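Local coordinates for citrate synthase (Metallosphaera sedula, PDB 6ABX), which probably catalyses the condensation of oxaloacetate with acetyl-CoA and water to citrate and CoA, a step of the tricarboxylic acid cycle, at residues Pro142-Tyr154 with Arg160-Leu173. Numbering follows the deposited sequence.
Sequences PDPSLSHSENFLY and RPSPSDTRVLDVSL
Two consecutive helices of the mainly helical citrate synthase fold, 148-157 and 163-174, pack across each other; the axes of segments 148-154 and 163-173 approach to 8.6 Å with their directions 111° apart, and Ser149 sits as a knob in the hole formed by Thr166, Leu169, Asp170 and Leu173. Ser149 OG donates to the anti lone pair of Asp170 OD1 at 2.6 Å, and a water bound by Ser149 N donates to the same oxygen. Asp170 OD2 meanwhile accepts from Phe43 N, so both carboxylate oxygens are engaged. Beside this polar pair, Leu153 and Leu169 meet tip to tip, CG to CD2 at 3.7 Å, while Leu153 CD1 also touches Pro161 CB. Leu173 CD1 comes to the His148 ring edge, in plane, 3.9 Å from CD2; Phe43 stacks on the same ring. Pro161 packs its CD on Glu150 CG at 3.6 Å. From there Arg160, extended from CG to NE, reaches back past Glu150 to the loop before helix 148-157, with Leu146 CD2 over one guanidinium face. Its NH2 meets Asp143 OD2 on the syn side at 3.0 Å in a salt bridge, the two planes 46° apart. The other oxygen, OD1, closes an Asx turn, accepting Ser145 N and Ser145 OG from the same face. An alanine in place of Asp143 would probably leave the guanidinium without this carboxylate mate and the Ser145 hydroxyl free to turn. One water completes the bridge, accepting from Arg160 NE at 2.6 Å and donating to Asp143 OD2 at 2.7 Å.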
loop_
_atom_site.group_PDB
_atom_site.type_symbol
_atom_site.label_atom_id
_atom_site.label_comp_id
_atom_site.label_asym_id
_atom_site.label_seq_id
_atom_site.Cartn_x
_atom_site.Cartn_y
_atom_site.Cartn_z
ATOM N N PRO A 142 0.030 28.018 -1.859
ATOM C CA PRO A 142 0.062 27.959 -3.311
ATOM C C PRO A 142 -0.573 29.176 -3.969
ATOM O O PRO A 142 -1.554 29.731 -3.442
ATOM C CB PRO A 142 -0.759 26.713 -3.707
ATOM C CG PRO A 142 -1.296 26.151 -2.421
ATOM C CD PRO A 142 -0.687 26.915 -1.255
ATOM N N ASP A 143 -0.004 29.523 -5.114
ATOM C CA ASP A 143 -0.457 30.648 -5.927
ATOM C C ASP A 143 -1.081 30.087 -7.195
ATOM O O ASP A 143 -0.390 29.587 -8.086
ATOM C CB ASP A 143 0.659 31.636 -6.217
ATOM C CG ASP A 143 0.263 32.822 -7.072
ATOM O OD1 ASP A 143 -0.873 32.814 -7.638
ATOM O OD2 ASP A 143 1.049 33.782 -7.118
ATOM N N PRO A 144 -2.421 30.104 -7.270
ATOM C CA PRO A 144 -3.135 29.475 -8.369
ATOM C C PRO A 144 -3.002 30.206 -9.712
ATOM O O PRO A 144 -3.255 29.586 -10.737
ATOM C CB PRO A 144 -4.572 29.336 -7.823
ATOM C CG PRO A 144 -4.680 30.481 -6.876
ATOM C CD PRO A 144 -3.323 30.657 -6.241
ATOM N N SER A 145 -2.324 31.357 -9.755
ATOM C CA SER A 145 -1.985 32.005 -11.014
ATOM C C SER A 145 -0.716 31.425 -11.648
ATOM O O SER A 145 -0.407 31.722 -12.799
ATOM C CB SER A 145 -1.831 33.518 -10.826
ATOM O OG SER A 145 -0.632 33.799 -10.125
ATOM N N LEU A 146 0.016 30.591 -10.907
ATOM C CA LEU A 146 1.249 30.049 -11.379
ATOM C C LEU A 146 1.027 28.627 -11.902
ATOM O O LEU A 146 0.244 27.931 -11.347
ATOM C CB LEU A 146 2.275 30.043 -10.233
ATOM C CG LEU A 146 2.650 31.403 -9.654
ATOM C CD1 LEU A 146 3.694 31.217 -8.540
ATOM C CD2 LEU A 146 3.198 32.281 -10.781
ATOM N N SER A 147 1.824 28.247 -12.896
ATOM C CA SER A 147 1.825 26.854 -13.359
ATOM C C SER A 147 2.501 25.939 -12.334
ATOM O O SER A 147 3.050 26.367 -11.349
ATOM C CB SER A 147 2.461 26.745 -14.702
ATOM O OG SER A 147 1.555 27.328 -15.662
ATOM N N HIS A 148 2.330 24.640 -12.553
ATOM C CA HIS A 148 2.682 23.641 -11.529
ATOM C C HIS A 148 4.115 23.830 -11.053
ATOM O O HIS A 148 4.338 23.836 -9.839
ATOM C CB HIS A 148 2.452 22.231 -12.066
ATOM C CG HIS A 148 2.839 21.162 -11.132
ATOM N ND1 HIS A 148 1.938 20.615 -10.254
ATOM C CD2 HIS A 148 4.038 20.553 -10.910
ATOM C CE1 HIS A 148 2.556 19.669 -9.554
ATOM N NE2 HIS A 148 3.834 19.620 -9.922
ATOM N N SER A 149 5.074 23.798 -11.975
ATOM C CA SER A 149 6.503 23.782 -11.571
ATOM C C SER A 149 6.918 25.165 -11.031
ATOM O O SER A 149 7.683 25.232 -10.055
ATOM C CB SER A 149 7.356 23.342 -12.733
ATOM O OG SER A 149 7.035 21.999 -13.099
ATOM N N GLU A 150 6.389 26.228 -11.635
ATOM C CA GLU A 150 6.701 27.593 -11.135
ATOM C C GLU A 150 6.208 27.725 -9.676
ATOM O O GLU A 150 6.901 28.239 -8.778
ATOM C CB GLU A 150 6.094 28.681 -12.023
ATOM C CG GLU A 150 6.574 30.035 -11.517
ATOM C CD GLU A 150 6.311 31.289 -12.327
ATOM O OE1 GLU A 150 5.580 31.182 -13.367
ATOM O OE2 GLU A 150 6.845 32.368 -11.891
ATOM N N ASN A 151 4.986 27.252 -9.425
ATOM C CA ASN A 151 4.409 27.316 -8.109
ATOM C C ASN A 151 5.216 26.483 -7.098
ATOM O O ASN A 151 5.328 26.866 -5.911
ATOM C CB ASN A 151 2.961 26.828 -8.085
ATOM C CG ASN A 151 2.364 26.923 -6.707
ATOM O OD1 ASN A 151 2.174 28.044 -6.206
ATOM N ND2 ASN A 151 2.015 25.794 -6.123
ATOM N N PHE A 152 5.701 25.308 -7.515
ATOM C CA PHE A 152 6.420 24.430 -6.616
ATOM C C PHE A 152 7.689 25.154 -6.102
ATOM O O PHE A 152 7.966 25.188 -4.889
ATOM C CB PHE A 152 6.782 23.122 -7.345
ATOM C CG PHE A 152 7.059 21.924 -6.470
ATOM C CD1 PHE A 152 7.278 22.029 -5.106
ATOM C CD2 PHE A 152 7.093 20.662 -7.028
ATOM C CE1 PHE A 152 7.510 20.914 -4.325
ATOM C CE2 PHE A 152 7.363 19.552 -6.243
ATOM C CZ PHE A 152 7.510 19.669 -4.892
ATOM N N LEU A 153 8.396 25.805 -7.004
ATOM C CA LEU A 153 9.603 26.554 -6.614
ATOM C C LEU A 153 9.248 27.785 -5.780
ATOM O O LEU A 153 9.920 28.105 -4.818
ATOM C CB LEU A 153 10.411 26.944 -7.844
ATOM C CG LEU A 153 11.076 25.777 -8.579
ATOM C CD1 LEU A 153 11.750 26.267 -9.840
ATOM C CD2 LEU A 153 12.047 25.053 -7.684
ATOM N N TYR A 154 8.136 28.428 -6.105
ATOM C CA TYR A 154 7.629 29.586 -5.341
ATOM C C TYR A 154 7.341 29.185 -3.887
ATOM O O TYR A 154 7.725 29.861 -2.950
ATOM C CB TYR A 154 6.377 30.148 -6.014
ATOM C CG TYR A 154 5.581 31.085 -5.155
ATOM C CD1 TYR A 154 6.085 32.337 -4.840
ATOM C CD2 TYR A 154 4.390 30.703 -4.583
ATOM C CE1 TYR A 154 5.388 33.178 -3.981
ATOM C CE2 TYR A 154 3.663 31.547 -3.752
ATOM C CZ TYR A 154 4.163 32.804 -3.473
ATOM O OH TYR A 154 3.479 33.649 -2.626
ATOM N N ARG A 160 9.075 34.126 -6.765
ATOM C CA ARG A 160 8.901 33.463 -8.042
ATOM C C ARG A 160 10.264 33.141 -8.626
ATOM O O ARG A 160 11.225 33.901 -8.474
ATOM C CB ARG A 160 8.017 34.284 -8.985
ATOM C CG ARG A 160 6.568 34.292 -8.531
ATOM C CD ARG A 160 5.668 35.183 -9.344
ATOM N NE ARG A 160 4.328 35.337 -8.774
ATOM C CZ ARG A 160 3.353 36.019 -9.383
ATOM N NH1 ARG A 160 3.636 36.701 -10.483
ATOM N NH2 ARG A 160 2.110 35.998 -8.923
ATOM N N PRO A 161 10.413 31.934 -9.211
ATOM C CA PRO A 161 11.689 31.514 -9.761
ATOM C C PRO A 161 11.990 32.109 -11.134
ATOM O O PRO A 161 11.045 32.533 -11.825
ATOM C CB PRO A 161 11.474 29.986 -9.908
ATOM C CG PRO A 161 10.013 29.871 -10.245
ATOM C CD PRO A 161 9.362 30.891 -9.325
ATOM N N SER A 162 13.234 31.922 -11.589
ATOM C CA SER A 162 13.597 32.204 -12.986
ATOM C C SER A 162 12.911 31.218 -13.918
ATOM O O SER A 162 12.683 30.063 -13.538
ATOM C CB SER A 162 15.086 32.146 -13.188
ATOM O OG SER A 162 15.572 30.814 -13.057
ATOM N N PRO A 163 12.533 31.636 -15.145
ATOM C CA PRO A 163 12.021 30.703 -16.155
ATOM C C PRO A 163 12.934 29.496 -16.463
ATOM O O PRO A 163 12.397 28.385 -16.739
ATOM C CB PRO A 163 11.824 31.592 -17.402
ATOM C CG PRO A 163 11.557 32.971 -16.801
ATOM C CD PRO A 163 12.485 33.037 -15.605
ATOM N N SER A 164 14.259 29.672 -16.398
ATOM C CA SER A 164 15.201 28.542 -16.618
ATOM C C SER A 164 15.102 27.542 -15.461
ATOM O O SER A 164 15.086 26.354 -15.700
ATOM C CB SER A 164 16.633 28.974 -16.845
ATOM O OG SER A 164 17.107 29.708 -15.735
ATOM N N ASP A 165 15.036 28.005 -14.209
ATOM C CA ASP A 165 14.847 27.080 -13.074
ATOM C C ASP A 165 13.513 26.345 -13.237
ATOM O O ASP A 165 13.434 25.128 -13.025
ATOM C CB ASP A 165 14.966 27.769 -11.706
ATOM C CG ASP A 165 16.392 27.980 -11.209
ATOM O OD1 ASP A 165 17.329 27.551 -11.910
ATOM O OD2 ASP A 165 16.546 28.499 -10.077
ATOM N N THR A 166 12.455 27.077 -13.558
ATOM C CA THR A 166 11.156 26.458 -13.728
ATOM C C THR A 166 11.226 25.345 -14.774
ATOM O O THR A 166 10.656 24.265 -14.554
ATOM C CB THR A 166 10.092 27.470 -14.136
ATOM O OG1 THR A 166 10.093 28.387 -13.034
ATOM C CG2 THR A 166 8.744 26.838 -14.380
ATOM N N ARG A 167 11.829 25.637 -15.931
ATOM C CA ARG A 167 11.888 24.684 -16.994
ATOM C C ARG A 167 12.612 23.405 -16.569
ATOM O O ARG A 167 12.176 22.283 -16.890
ATOM C CB ARG A 167 12.641 25.280 -18.187
ATOM C CG ARG A 167 12.681 24.361 -19.387
ATOM C CD ARG A 167 11.322 24.350 -20.031
ATOM N NE ARG A 167 11.310 23.591 -21.267
ATOM C CZ ARG A 167 11.603 24.096 -22.467
ATOM N NH1 ARG A 167 12.095 25.325 -22.586
ATOM N NH2 ARG A 167 11.364 23.369 -23.548
ATOM N N VAL A 168 13.734 23.548 -15.863
ATOM C CA VAL A 168 14.510 22.379 -15.388
ATOM C C VAL A 168 13.666 21.532 -14.436
ATOM O O VAL A 168 13.619 20.309 -14.580
ATOM C CB VAL A 168 15.868 22.776 -14.767
ATOM C CG1 VAL A 168 16.579 21.527 -14.290
ATOM C CG2 VAL A 168 16.732 23.528 -15.786
ATOM N N LEU A 169 12.939 22.170 -13.525
ATOM C CA LEU A 169 12.070 21.400 -12.603
ATOM C C LEU A 169 10.972 20.686 -13.404
ATOM O O LEU A 169 10.659 19.482 -13.169
ATOM C CB LEU A 169 11.420 22.282 -11.541
ATOM C CG LEU A 169 10.492 21.513 -10.610
ATOM C CD1 LEU A 169 11.185 20.367 -9.937
ATOM C CD2 LEU A 169 9.891 22.440 -9.561
ATOM N N ASP A 170 10.371 21.398 -14.375
ATOM C CA ASP A 170 9.293 20.869 -15.160
ATOM C C ASP A 170 9.745 19.586 -15.895
ATOM O O ASP A 170 9.098 18.550 -15.872
ATOM C CB ASP A 170 8.831 21.947 -16.128
ATOM C CG ASP A 170 7.407 21.741 -16.536
ATOM O OD1 ASP A 170 6.499 21.863 -15.633
ATOM O OD2 ASP A 170 7.246 21.409 -17.695
ATOM N N VAL A 171 10.876 19.643 -16.574
ATOM C CA VAL A 171 11.411 18.470 -17.236
ATOM C C VAL A 171 11.745 17.355 -16.234
ATOM O O VAL A 171 11.348 16.165 -16.473
ATOM C CB VAL A 171 12.638 18.831 -18.082
ATOM C CG1 VAL A 171 13.338 17.579 -18.632
ATOM C CG2 VAL A 171 12.268 19.771 -19.208
ATOM N N SER A 172 12.443 17.677 -15.124
ATOM C CA SER A 172 12.754 16.687 -14.166
ATOM C C SER A 172 11.516 15.955 -13.617
ATOM O O SER A 172 11.554 14.711 -13.487
ATOM C CB SER A 172 13.579 17.275 -13.042
ATOM O OG SER A 172 14.647 18.007 -13.585
ATOM N N LEU A 173 10.392 16.664 -13.381
ATOM C CA LEU A 173 9.158 16.017 -12.966
ATOM C C LEU A 173 8.556 15.183 -14.107
ATOM O O LEU A 173 8.167 14.012 -13.857
ATOM C CB LEU A 173 8.154 17.069 -12.478
ATOM C CG LEU A 173 8.561 17.823 -11.214
ATOM C CD1 LEU A 173 7.618 18.982 -10.961
ATOM C CD2 LEU A 173 8.615 16.871 -10.026
HETATM O O HOH W 1 3.592 34.318 -6.449
HETATM O O HOH W 2 4.391 23.426 -14.861
HETATM O O HOH W 3 5.793 35.045 -12.574
#